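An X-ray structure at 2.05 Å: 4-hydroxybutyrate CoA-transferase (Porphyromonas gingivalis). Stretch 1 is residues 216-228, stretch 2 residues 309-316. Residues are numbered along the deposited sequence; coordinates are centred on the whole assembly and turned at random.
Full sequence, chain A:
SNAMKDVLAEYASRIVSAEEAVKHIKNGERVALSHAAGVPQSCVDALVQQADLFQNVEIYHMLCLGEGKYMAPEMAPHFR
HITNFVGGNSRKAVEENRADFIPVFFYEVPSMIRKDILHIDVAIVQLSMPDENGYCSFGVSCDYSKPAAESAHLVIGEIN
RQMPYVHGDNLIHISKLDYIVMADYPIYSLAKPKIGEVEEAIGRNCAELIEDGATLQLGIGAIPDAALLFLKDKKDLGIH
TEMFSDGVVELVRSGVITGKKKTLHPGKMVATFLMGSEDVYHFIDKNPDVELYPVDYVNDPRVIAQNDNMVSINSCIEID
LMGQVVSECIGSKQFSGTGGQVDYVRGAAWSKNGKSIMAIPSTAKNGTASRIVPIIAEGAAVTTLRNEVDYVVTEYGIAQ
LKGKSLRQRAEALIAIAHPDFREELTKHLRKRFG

Stretch 1, residues 216-228: LQLGIGAIPDAAL
Stretch 2, residues 309-316: NMVSINSC

Adjacent parallel strands are held together by backbone hydrogen bonds, and side chains on each face add to the join; 4-hydroxybutyrate CoA-transferase offers a compact example. Leu 216 and Gln 217 (phi/psi -106/145 and -125/129) run parallel to the strand 310-314, itself extended (Val 311 -128/116, Ser 312 -106/128, Ile 313 -121/121), pairing Leu 216 with Val 311 and Gln 217 with Ser 312 at CA-CA distances of 5.0 and 4.6 Å. Gln 217 supplies both backbone bonds, as one residue can in parallel sheet: its N donates to Val 311 O (2.9 Å, 168°), and its O accepts from Ile 313 N (2.8 Å, 164°). Beyond this the chains stay linked through one water, which accepts from Gly 219 N (2.6 Å) and donates to Ile 313 O (2.7 Å). Gly 221, at phi/psi 114/172, where a CB would jam against the preceding carbonyl, then occupies the N-cap position before the helix that starts at Ala 222.

The Gln 217 side chain, on the same face as Ser 312, is buried, and both ends of its amide are hydrogen-bonded. With chi1 t, chi2 -91° and chi3 -36°, its amide faces that of Asn 314 (chi1 m, chi2 -74°): Gln 217 NE2 donates to Asn 314 OD1 (3.0 Å), while Gln 217 OE1 accepts from Asn 314 ND2 (3.2 Å) and from Ser 312 OG (2.6 Å; Ser 312 chi1 t). An amide suits this site because it both donates and accepts. Selenomethionine Met 310, m at all three chi angles, brings CE to 4.0 Å from Gln 217 CB.

Apolar residues line the other face. Leu 216 (m, t) sets CD2 3.9 Å from Val 311 CB (Val 311 chi1 t). Ile 313 (m, t), extensively covered, lies with its CB 3.9 Å from Leu 218 CB (Leu 218 p, t), and its CD1 reaches 4.1 Å from Ala 227 CB, the small methyl with which the helix meets the strand.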

# COMPACT_ATOMS: atom_id res chain seq x y z
N LEU A 216 1.36 -15.56 13.33
CA LEU A 216 2.38 -14.53 13.51
C LEU A 216 3.29 -14.36 12.31
O LEU A 216 3.66 -15.33 11.66
CB LEU A 216 3.26 -14.85 14.72
CG LEU A 216 2.59 -15.15 16.05
CD1 LEU A 216 3.68 -15.47 17.05
CD2 LEU A 216 1.69 -13.99 16.52
N GLN A 217 3.69 -13.11 12.08
CA GLN A 217 4.85 -12.78 11.28
C GLN A 217 5.75 -11.92 12.14
O GLN A 217 5.31 -10.93 12.72
CB GLN A 217 4.49 -12.03 10.00
CG GLN A 217 5.73 -11.54 9.21
CD GLN A 217 6.15 -10.12 9.59
OE1 GLN A 217 5.32 -9.27 9.87
NE2 GLN A 217 7.45 -9.89 9.62
N LEU A 218 7.01 -12.29 12.23
CA LEU A 218 7.99 -11.47 12.93
C LEU A 218 9.37 -11.86 12.50
O LEU A 218 9.55 -12.91 11.85
CB LEU A 218 7.85 -11.54 14.47
CG LEU A 218 8.25 -12.78 15.26
CD1 LEU A 218 7.91 -12.52 16.77
CD2 LEU A 218 7.57 -14.04 14.75
N GLY A 219 10.35 -11.03 12.84
CA GLY A 219 11.76 -11.24 12.41
C GLY A 219 12.70 -11.80 13.47
O GLY A 219 12.31 -12.63 14.29
N ILE A 220 13.95 -11.36 13.39
CA ILE A 220 15.02 -11.73 14.30
C ILE A 220 15.54 -10.49 15.01
O ILE A 220 15.27 -9.34 14.59
CB ILE A 220 16.20 -12.44 13.57
CG1 ILE A 220 16.63 -11.65 12.33
CG2 ILE A 220 15.80 -13.85 13.22
CD1 ILE A 220 18.03 -12.00 11.86
N GLY A 221 16.27 -10.72 16.09
CA GLY A 221 16.75 -9.62 16.91
C GLY A 221 16.10 -9.68 18.28
O GLY A 221 15.18 -10.49 18.52
N ALA A 222 16.59 -8.81 19.16
CA ALA A 222 16.21 -8.85 20.57
C ALA A 222 14.70 -8.63 20.77
O ALA A 222 14.09 -9.26 21.65
CB ALA A 222 17.03 -7.84 21.38
N ILE A 223 14.10 -7.79 19.94
CA ILE A 223 12.67 -7.42 20.08
C ILE A 223 11.74 -8.59 19.78
O ILE A 223 10.91 -8.98 20.62
CB ILE A 223 12.33 -6.12 19.28
CG1 ILE A 223 12.84 -4.90 20.06
CG2 ILE A 223 10.83 -5.95 19.03
CD1 ILE A 223 12.90 -3.62 19.24
N PRO A 224 11.88 -9.17 18.59
CA PRO A 224 11.03 -10.32 18.33
C PRO A 224 11.29 -11.49 19.27
O PRO A 224 10.36 -12.16 19.67
CB PRO A 224 11.37 -10.68 16.89
CG PRO A 224 12.59 -9.96 16.57
CD PRO A 224 12.62 -8.75 17.40
N ASP A 225 12.55 -11.73 19.63
CA ASP A 225 12.89 -12.79 20.58
C ASP A 225 12.21 -12.52 21.91
O ASP A 225 11.64 -13.44 22.53
CB ASP A 225 14.41 -12.88 20.79
CG ASP A 225 15.14 -13.46 19.59
OD1 ASP A 225 14.48 -14.01 18.66
OD2 ASP A 225 16.38 -13.34 19.55
N ALA A 226 12.26 -11.26 22.34
CA ALA A 226 11.66 -10.88 23.62
C ALA A 226 10.15 -11.05 23.56
O ALA A 226 9.53 -11.45 24.56
CB ALA A 226 12.02 -9.44 23.99
N ALA A 227 9.54 -10.72 22.42
CA ALA A 227 8.10 -10.95 22.25
C ALA A 227 7.75 -12.44 22.41
O ALA A 227 6.82 -12.79 23.12
CB ALA A 227 7.63 -10.43 20.88
N LEU A 228 8.53 -13.31 21.76
CA LEU A 228 8.26 -14.75 21.78
C LEU A 228 8.44 -15.33 23.19
O LEU A 228 7.75 -16.27 23.59
CB LEU A 228 9.19 -15.47 20.78
CG LEU A 228 8.94 -15.24 19.28
CD1 LEU A 228 10.15 -15.58 18.43
CD2 LEU A 228 7.72 -16.00 18.82
N ASN A 309 -6.55 -13.76 12.03
CA ASN A 309 -5.86 -13.32 13.24
C ASN A 309 -4.35 -13.10 13.07
O ASN A 309 -3.55 -13.52 13.92
CB ASN A 309 -6.16 -14.29 14.39
CG ASN A 309 -7.64 -14.44 14.64
OD1 ASN A 309 -8.28 -13.50 15.07
ND2 ASN A 309 -8.18 -15.65 14.40
N MSE A 310 -3.98 -12.41 11.99
CA MSE A 310 -2.59 -12.07 11.75
C MSE A 310 -2.15 -11.09 12.82
O MSE A 310 -2.88 -10.17 13.20
CB MSE A 310 -2.35 -11.42 10.37
CG MSE A 310 -2.31 -12.34 9.21
SE MSE A 310 -0.91 -13.64 9.21
CE MSE A 310 0.56 -12.48 9.57
N VAL A 311 -0.94 -11.32 13.32
CA VAL A 311 -0.21 -10.33 14.07
C VAL A 311 1.15 -10.25 13.42
O VAL A 311 1.91 -11.22 13.39
CB VAL A 311 -0.07 -10.64 15.58
CG1 VAL A 311 0.76 -9.56 16.24
CG2 VAL A 311 -1.45 -10.74 16.25
N SER A 312 1.43 -9.07 12.87
CA SER A 312 2.67 -8.79 12.21
C SER A 312 3.50 -7.88 13.13
O SER A 312 2.98 -6.89 13.61
CB SER A 312 2.39 -8.15 10.85
OG SER A 312 3.52 -7.46 10.40
N ILE A 313 4.75 -8.27 13.42
CA ILE A 313 5.67 -7.47 14.24
C ILE A 313 6.92 -7.14 13.45
O ILE A 313 7.64 -8.03 12.98
CB ILE A 313 6.12 -8.19 15.56
CG1 ILE A 313 4.93 -8.70 16.36
CG2 ILE A 313 6.96 -7.24 16.42
CD1 ILE A 313 5.31 -9.59 17.58
N ASN A 314 7.17 -5.84 13.30
CA ASN A 314 8.36 -5.35 12.62
C ASN A 314 8.90 -4.11 13.35
O ASN A 314 8.20 -3.49 14.14
CB ASN A 314 8.03 -5.00 11.16
CG ASN A 314 7.54 -6.21 10.37
OD1 ASN A 314 8.33 -7.09 9.99
ND2 ASN A 314 6.27 -6.25 10.13
N SER A 315 10.15 -3.77 13.07
CA SER A 315 10.78 -2.57 13.60
C SER A 315 11.07 -1.61 12.47
O SER A 315 10.93 -1.97 11.29
CB SER A 315 12.06 -2.93 14.30
OG SER A 315 11.74 -3.82 15.33
N CYS A 316 11.42 -0.38 12.82
CA CYS A 316 11.79 0.63 11.83
C CYS A 316 12.83 1.58 12.46
O CYS A 316 13.17 1.42 13.63
CB CYS A 316 10.52 1.35 11.37
SG CYS A 316 9.73 2.18 12.73
O HOH W 1 10.05 -8.71 14.05